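Side-chain contacts in putative marr-family transcriptional repressor (Streptomyces coelicolor, PDB 3ZPL), which binds DNA as a two-subunit winged-helix protein of the MarR family and probably acts as a repressor of transcription: residues R20-T23 / A24-L28; A52-H56 / V57-L61; A94-K98 / N99-R103. All blocks are in the same frame, centred on the assembly; numbering follows the deposited sequence.

Contact 1: residues R20-T23 / A24-L28; sequences RWLT and AEEQL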
# COMPACT_ATOMS: atom_id res chain seq x y z
N ARG A 20 -15.03 -12.24 -17.10
CA ARG A 20 -16.10 -11.25 -17.23
C ARG A 20 -15.58 -9.80 -17.15
O ARG A 20 -14.38 -9.60 -17.08
CB ARG A 20 -17.12 -11.48 -16.11
CG ARG A 20 -16.51 -11.50 -14.72
CD ARG A 20 -17.52 -11.68 -13.63
NE ARG A 20 -18.14 -10.41 -13.22
CZ ARG A 20 -17.58 -9.54 -12.37
NH1 ARG A 20 -16.39 -9.78 -11.83
NH2 ARG A 20 -18.21 -8.41 -12.07
N TRP A 21 -16.49 -8.82 -17.16
CA TRP A 21 -16.17 -7.38 -17.08
C TRP A 21 -16.47 -6.92 -15.67
O TRP A 21 -17.15 -7.63 -14.94
CB TRP A 21 -17.09 -6.55 -17.99
CG TRP A 21 -16.70 -6.41 -19.43
CD1 TRP A 21 -15.77 -7.13 -20.10
CD2 TRP A 21 -17.31 -5.54 -20.40
NE1 TRP A 21 -15.73 -6.76 -21.42
CE2 TRP A 21 -16.67 -5.78 -21.63
CE3 TRP A 21 -18.33 -4.57 -20.35
CZ2 TRP A 21 -17.01 -5.10 -22.81
CZ3 TRP A 21 -18.66 -3.89 -21.52
CH2 TRP A 21 -18.00 -4.16 -22.73
N LEU A 22 -16.01 -5.73 -15.31
CA LEU A 22 -16.34 -5.14 -14.01
C LEU A 22 -17.47 -4.17 -14.13
O LEU A 22 -17.42 -3.27 -14.95
CB LEU A 22 -15.14 -4.41 -13.41
CG LEU A 22 -14.42 -5.10 -12.27
CD1 LEU A 22 -13.99 -6.50 -12.67
CD2 LEU A 22 -13.23 -4.24 -11.86
N THR A 23 -18.49 -4.31 -13.29
CA THR A 23 -19.59 -3.35 -13.31
C THR A 23 -19.03 -2.00 -12.94
O THR A 23 -17.96 -1.91 -12.37
CB THR A 23 -20.75 -3.70 -12.34
OG1 THR A 23 -20.35 -3.47 -10.98
CG2 THR A 23 -21.20 -5.16 -12.52
N ALA A 24 -19.76 -0.94 -13.25
CA ALA A 24 -19.33 0.40 -12.87
C ALA A 24 -19.31 0.53 -11.36
O ALA A 24 -18.50 1.27 -10.83
CB ALA A 24 -20.23 1.44 -13.48
N GLU A 25 -20.18 -0.21 -10.67
CA GLU A 25 -20.20 -0.14 -9.21
C GLU A 25 -18.88 -0.67 -8.71
O GLU A 25 -18.21 -0.01 -7.93
CB GLU A 25 -21.34 -0.95 -8.58
CG GLU A 25 -22.71 -0.32 -8.60
CD GLU A 25 -23.41 -0.42 -9.96
OE1 GLU A 25 -23.08 -1.32 -10.77
OE2 GLU A 25 -24.31 0.40 -10.22
N GLU A 26 -18.53 -1.88 -9.16
CA GLU A 26 -17.28 -2.55 -8.77
C GLU A 26 -16.06 -1.70 -9.07
O GLU A 26 -15.18 -1.55 -8.23
CB GLU A 26 -17.16 -3.90 -9.47
CG GLU A 26 -18.13 -4.97 -8.95
CD GLU A 26 -18.12 -6.22 -9.82
OE1 GLU A 26 -18.12 -6.07 -11.06
OE2 GLU A 26 -18.09 -7.35 -9.28
N GLN A 27 -16.04 -1.12 -10.25
CA GLN A 27 -14.98 -0.20 -10.61
C GLN A 27 -14.80 0.90 -9.54
O GLN A 27 -13.68 1.23 -9.18
CB GLN A 27 -15.27 0.44 -11.97
CG GLN A 27 -14.85 -0.43 -13.15
CD GLN A 27 -15.27 0.18 -14.48
OE1 GLN A 27 -14.72 1.22 -14.89
NE2 GLN A 27 -16.22 -0.45 -15.16
N LEU A 28 -15.92 1.47 -9.07
CA LEU A 28 -15.89 2.53 -8.05
C LEU A 28 -15.42 2.07 -6.68
O LEU A 28 -14.79 2.84 -5.92
CB LEU A 28 -17.27 3.18 -7.90
CG LEU A 28 -17.45 4.35 -8.89
CD1 LEU A 28 -18.90 4.70 -9.18
CD2 LEU A 28 -16.69 5.53 -8.34
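At Thr-23 the extended chain of 20-23 turns into the first turn of helix 24-52, and the turn is closed where Gln-27 N donates to Thr-23 O at 3.0 Å. Thr-23 is the N-cap, and with Glu-26 it forms a capping box. Its hydroxyl sits between the backbone N and the carbonyl carbon (chi1 72°), bent back over the helix end, and Thr-23 OG1 accepts an almost straight bond from Glu-26 N at 3.0 Å. Glu-26 CG stands beside its own N, the chain beyond is extended, and Glu-26 OE1 takes the N-H of Thr-23 (N to OE1 2.9 Å) on its anti lone pair. The syn lone pair of the same oxygen receives Arg-20 NH2 at 2.6 Å, a salt bridge entering at the guanidinium edge with the two flat groups turned 63° apart. Beside the box, Gln-27 NE2 reaches back to Leu-22 O at 3.1 Å from above the carbonyl plane, while Leu-22 CB rests on Gln-27 CG. Arg-138 of the second subunit packs against Arg-20 and Leu-22, and Gln-150 of that subunit against Glu-26. Threonine supplies a short acceptor and glutamate a longer one, so each caps an N-H of the other; with OE1 held by the Arg-20 cation and the N-H of Thr-23 at a helix N-terminus, the carboxylate is likely to stay charged.

Contact 2: residues A52-H56 / V57-L61; sequences AGMPH and VYYGL. With nucleotides of chain D.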
# COMPACT_ATOMS: atom_id res chain seq x y z
N ALA A 52 9.16 8.95 14.80
CA ALA A 52 9.98 7.76 15.15
C ALA A 52 11.18 7.48 14.22
O ALA A 52 11.94 6.56 14.46
CB ALA A 52 9.07 6.54 15.20
N GLY A 53 11.33 8.25 13.15
CA GLY A 53 12.49 8.13 12.28
C GLY A 53 12.55 6.90 11.40
O GLY A 53 13.62 6.53 10.97
N MET A 54 11.40 6.29 11.08
CA MET A 54 11.38 5.13 10.18
C MET A 54 10.02 4.94 9.53
O MET A 54 9.01 5.41 10.06
CB MET A 54 11.74 3.88 10.94
CG MET A 54 10.63 3.34 11.81
SD MET A 54 11.31 2.03 12.82
CE MET A 54 10.44 2.33 14.36
N PRO A 55 9.98 4.25 8.37
CA PRO A 55 8.74 4.04 7.64
C PRO A 55 7.87 2.97 8.26
O PRO A 55 8.28 2.29 9.17
CB PRO A 55 9.22 3.59 6.28
CG PRO A 55 10.48 2.86 6.57
CD PRO A 55 11.12 3.64 7.68
N HIS A 56 6.64 2.85 7.78
CA HIS A 56 5.66 1.96 8.43
C HIS A 56 6.09 0.51 8.43
O HIS A 56 5.88 -0.19 9.41
CB HIS A 56 4.28 2.09 7.80
CG HIS A 56 3.21 1.34 8.53
ND1 HIS A 56 2.15 0.73 7.89
CD2 HIS A 56 3.01 1.12 9.85
CE1 HIS A 56 1.35 0.17 8.78
NE2 HIS A 56 1.84 0.40 9.98
N VAL A 57 6.70 0.05 7.35
CA VAL A 57 7.02 -1.37 7.23
C VAL A 57 8.07 -1.76 8.26
O VAL A 57 7.93 -2.80 8.92
CB VAL A 57 7.54 -1.74 5.83
CG1 VAL A 57 7.62 -3.25 5.70
CG2 VAL A 57 6.64 -1.15 4.75
N TYR A 58 9.09 -0.92 8.40
CA TYR A 58 10.13 -1.12 9.41
C TYR A 58 9.54 -1.19 10.83
O TYR A 58 9.75 -2.15 11.55
CB TYR A 58 11.15 0.01 9.32
CG TYR A 58 12.09 -0.05 8.11
CD1 TYR A 58 11.77 -0.77 6.96
CD2 TYR A 58 13.25 0.67 8.09
CE1 TYR A 58 12.61 -0.80 5.85
CE2 TYR A 58 14.08 0.66 6.99
CZ TYR A 58 13.76 -0.09 5.87
OH TYR A 58 14.63 -0.10 4.80
N TYR A 59 8.81 -0.15 11.23
CA TYR A 59 8.12 -0.15 12.52
C TYR A 59 7.42 -1.47 12.79
O TYR A 59 7.50 -2.02 13.90
CB TYR A 59 7.11 1.00 12.56
CG TYR A 59 6.43 1.19 13.89
CD1 TYR A 59 7.01 1.98 14.87
CD2 TYR A 59 5.21 0.60 14.16
CE1 TYR A 59 6.38 2.19 16.10
CE2 TYR A 59 4.56 0.80 15.37
CZ TYR A 59 5.16 1.59 16.34
OH TYR A 59 4.54 1.79 17.54
N GLY A 60 6.72 -2.00 11.78
CA GLY A 60 6.06 -3.31 11.87
C GLY A 60 7.01 -4.44 12.25
O GLY A 60 6.65 -5.34 13.02
N LEU A 61 8.23 -4.40 11.71
CA LEU A 61 9.21 -5.43 12.00
C LEU A 61 9.57 -5.39 13.49
O LEU A 61 9.59 -6.42 14.16
CB LEU A 61 10.46 -5.25 11.15
CG LEU A 61 10.26 -5.23 9.63
CD1 LEU A 61 11.58 -5.00 8.90
CD2 LEU A 61 9.62 -6.52 9.13
P DT D 12 15.44 4.30 4.61
OP1 DT D 12 14.55 4.44 5.80
OP2 DT D 12 16.81 3.72 4.71
O5' DT D 12 14.73 3.42 3.49
C5' DT D 12 13.41 3.75 3.08
C4' DT D 12 13.08 2.95 1.84
O4' DT D 12 14.00 3.28 0.78
C3' DT D 12 13.16 1.43 2.03
O3' DT D 12 11.82 0.97 1.90
C2' DT D 12 14.13 0.97 0.95
C1' DT D 12 14.14 2.13 -0.03
N1 DT D 12 15.37 2.29 -0.83
C2 DT D 12 15.29 2.20 -2.20
O2 DT D 12 14.24 2.02 -2.79
N3 DT D 12 16.48 2.35 -2.86
C4 DT D 12 17.72 2.57 -2.29
O4 DT D 12 18.71 2.72 -3.01
C5 DT D 12 17.74 2.64 -0.85
C7 DT D 12 19.04 2.87 -0.14
C6 DT D 12 16.58 2.49 -0.20
P DC D 13 11.49 -0.57 1.84
OP1 DC D 13 10.05 -0.72 2.19
OP2 DC D 13 12.51 -1.30 2.62
O5' DC D 13 11.55 -0.87 0.28
C5' DC D 13 10.47 -0.42 -0.58
C4' DC D 13 10.63 -1.00 -1.96
O4' DC D 13 11.94 -0.62 -2.47
C3' DC D 13 10.59 -2.53 -1.98
O3' DC D 13 9.69 -3.02 -2.98
C2' DC D 13 12.05 -2.92 -2.17
C1' DC D 13 12.60 -1.76 -2.98
N1 DC D 13 14.06 -1.53 -2.88
C2 DC D 13 14.78 -1.28 -4.04
O2 DC D 13 14.19 -1.27 -5.12
N3 DC D 13 16.12 -1.08 -3.97
C4 DC D 13 16.73 -1.09 -2.78
N4 DC D 13 18.04 -0.86 -2.75
C5 DC D 13 16.01 -1.31 -1.57
C6 DC D 13 14.69 -1.54 -1.66
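Pro-55 sets its CG-CD edge over one face of the Tyr-58 ring, with CG 3.8 Å from the ring centroid and 18° off the normal, a CH-pi contact. CG is displaced toward the rim, and Pro-55 CD settles over Tyr-58 CD2 at 3.7 Å, so the puckered edge of the proline is the bump and the flat tyrosine its seat. Tyr-58 can meet it because its CG lies anti to the carbonyl carbon (chi1 -73°), which carries the ring back past the start of helix 56-66. Met-54 lies in the groove between Tyr-58 CB and the edge of the Tyr-59 ring: Met-54 SD is 4.0 Å from Tyr-58 CB, and Met-54 CE 3.5 Å from Tyr-59 CD1. A flexible, unbranched thioether suits this bent path between two tyrosines. Beyond it Tyr-59 enters the interior, against Leu-48 of helix 24-52 and Thr-129 and Ala-130 of helix 120-142. Proline fits the N-cap, where its missing N-H costs the helix nothing; Pro-55 O accepts from Tyr-59 N at 3.2 Å, and His-56 O from Gly-60 N at 3.1 Å. At Gly-60 a CB would be crowded by Val-57 O. The far end of Tyr-58 reaches DNA, its OH donating a weak bond to DC13 of chain D OP2 at 3.3 Å. With the ring gone, as with an alanine here, the CG-CD edge of Pro-55 would probably lose its seat, and that phosphate its weak hydroxyl partner. One ring thus serves two chemistries, an apolar face toward the helix start and a hydroxyl toward the DNA backbone, consistent with a modest share in phosphate contact.

Contact 3: residues A94-K98 / N99-R103; sequences ARLEK and NGWVR. With nucleotides of chain D.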
# COMPACT_ATOMS: atom_id res chain seq x y z
N ALA A 94 19.70 -4.36 7.88
CA ALA A 94 20.99 -3.68 7.84
C ALA A 94 20.82 -2.26 8.32
O ALA A 94 21.65 -1.73 9.08
CB ALA A 94 21.57 -3.67 6.44
N ARG A 95 19.71 -1.65 7.91
CA ARG A 95 19.43 -0.26 8.22
C ARG A 95 19.05 -0.10 9.70
O ARG A 95 19.47 0.86 10.35
CB ARG A 95 18.33 0.27 7.28
CG ARG A 95 18.10 1.78 7.30
CD ARG A 95 17.10 2.19 8.39
NE ARG A 95 16.28 3.37 8.05
CZ ARG A 95 15.51 4.03 8.92
NH1 ARG A 95 15.46 3.68 10.21
NH2 ARG A 95 14.80 5.09 8.52
N LEU A 96 18.25 -1.04 10.22
CA LEU A 96 17.83 -1.01 11.62
C LEU A 96 18.98 -1.35 12.58
O LEU A 96 19.07 -0.80 13.69
CB LEU A 96 16.66 -1.97 11.84
CG LEU A 96 15.38 -1.67 11.05
CD1 LEU A 96 14.40 -2.83 11.16
CD2 LEU A 96 14.72 -0.40 11.54
N GLU A 97 19.84 -2.27 12.15
CA GLU A 97 21.04 -2.61 12.89
C GLU A 97 21.95 -1.40 12.98
O GLU A 97 22.49 -1.10 14.05
CB GLU A 97 21.76 -3.77 12.20
CG GLU A 97 22.90 -4.38 12.99
CD GLU A 97 23.39 -5.68 12.39
OE1 GLU A 97 23.60 -5.72 11.16
OE2 GLU A 97 23.57 -6.67 13.15
N LYS A 98 22.11 -0.69 11.85
CA LYS A 98 22.92 0.53 11.83
C LYS A 98 22.46 1.53 12.87
O LYS A 98 23.27 1.97 13.68
CB LYS A 98 22.97 1.17 10.43
CG LYS A 98 24.03 0.49 9.57
CD LYS A 98 24.27 1.26 8.28
CE LYS A 98 25.28 0.55 7.36
NZ LYS A 98 24.93 -0.89 7.15
N ASN A 99 21.17 1.85 12.92
CA ASN A 99 20.73 2.77 13.95
C ASN A 99 20.52 2.15 15.34
O ASN A 99 20.11 2.84 16.26
CB ASN A 99 19.57 3.72 13.51
CG ASN A 99 18.53 3.06 12.66
OD1 ASN A 99 18.28 3.48 11.54
ND2 ASN A 99 17.91 2.03 13.19
N GLY A 100 20.80 0.87 15.49
CA GLY A 100 20.88 0.26 16.81
C GLY A 100 19.60 -0.31 17.39
O GLY A 100 19.59 -0.75 18.54
N TRP A 101 18.52 -0.35 16.61
CA TRP A 101 17.26 -0.85 17.12
C TRP A 101 17.18 -2.40 17.00
O TRP A 101 16.29 -3.03 17.58
CB TRP A 101 16.06 -0.21 16.41
CG TRP A 101 15.97 1.23 16.07
CD1 TRP A 101 15.69 1.69 14.83
CD2 TRP A 101 16.05 2.37 16.92
NE1 TRP A 101 15.64 3.06 14.82
CE2 TRP A 101 15.85 3.51 16.09
CE3 TRP A 101 16.30 2.57 18.28
CZ2 TRP A 101 15.88 4.81 16.58
CZ3 TRP A 101 16.33 3.88 18.77
CH2 TRP A 101 16.12 4.98 17.92
N VAL A 102 18.10 -2.99 16.25
CA VAL A 102 18.11 -4.43 16.00
C VAL A 102 19.55 -4.96 15.98
O VAL A 102 20.47 -4.23 15.67
CB VAL A 102 17.40 -4.75 14.65
CG1 VAL A 102 17.71 -6.15 14.15
CG2 VAL A 102 15.90 -4.60 14.80
N ARG A 103 19.73 -6.23 16.32
CA ARG A 103 21.03 -6.90 16.18
C ARG A 103 20.79 -8.32 15.69
O ARG A 103 19.66 -8.82 15.77
CB ARG A 103 21.80 -6.92 17.51
CG ARG A 103 21.11 -7.71 18.62
CD ARG A 103 21.87 -7.65 19.93
NE ARG A 103 21.22 -8.47 20.96
CZ ARG A 103 21.45 -9.76 21.19
NH1 ARG A 103 22.35 -10.44 20.49
NH2 ARG A 103 20.79 -10.38 22.15
P DT D 12 15.44 4.30 4.61
OP1 DT D 12 14.55 4.44 5.80
OP2 DT D 12 16.81 3.72 4.71
O5' DT D 12 14.73 3.42 3.49
C5' DT D 12 13.41 3.75 3.08
C4' DT D 12 13.08 2.95 1.84
O4' DT D 12 14.00 3.28 0.78
C3' DT D 12 13.16 1.43 2.03
O3' DT D 12 11.82 0.97 1.90
C2' DT D 12 14.13 0.97 0.95
C1' DT D 12 14.14 2.13 -0.03
N1 DT D 12 15.37 2.29 -0.83
C2 DT D 12 15.29 2.20 -2.20
O2 DT D 12 14.24 2.02 -2.79
N3 DT D 12 16.48 2.35 -2.86
C4 DT D 12 17.72 2.57 -2.29
O4 DT D 12 18.71 2.72 -3.01
C5 DT D 12 17.74 2.64 -0.85
C7 DT D 12 19.04 2.87 -0.14
C6 DT D 12 16.58 2.49 -0.20
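Asn-99 N continues the helical pattern of 86-98 for one last bond, to Arg-95 O at 3.2 Å, while the short Asn-99 amide lies across the Arg-95 guanidinium. Gly-100 then breaks the helix with a positive phi of 89°, where a side chain would clash with the preceding carbonyl. Its N bonds to Glu-97 O at 3.0 Å, and Trp-101 N closes the Schellman motif on Leu-96 O, also at 3.0 Å. The indole of Trp-101 presents its edge to Leu-96, Trp-101 CD1 lying 4.0 Å from Leu-96 CD2. Val-102, opening the strand 102-106, packs its CB against Leu-96 CB, and its O receives a CA-H contact from Glu-97. Arg-103 leaves the turn and forms a salt bridge with Glu-105, while Glu-97 pairs with Arg-104. The helix is the recognition helix of the winged-helix fold and the strand begins the wing. Arg-95 has CG anti to the backbone N (chi1 -169°), and a bend at chi2 (-88°) turns its guanidinium to DT12 of chain D. Leucine and valine thus seal the joint, while Arg-95 NH2 donates to DT12 of chain D OP1 at 2.8 Å and NE adds weak bonds to both phosphate oxygens: a cation matched to a phosphate.

How the contacts relate
Contact 1 is a surface feature, set at the N-terminal end of helix 24-52 beside the second subunit, its nearest atom about 21 Å from the DNA. Contact 2 follows the other end of that helix, so the two bracket it. Contacts 2 and 3 are partly buried, their centres about 12 Å apart. They touch directly: Arg-95 NH2 probably bonds to Gly-53 O, and Tyr-58 packs on Arg-95 and Leu-96, so helices 56-66 and 86-98 are joined where both approach the backbone of chain D. Contact 1 relies on charge and capping bonds, contact 2 on apolar faces and a weak phosphate bond, contact 3 on backbone capping bonds, a leucine-valine core and an arginine on the phosphate.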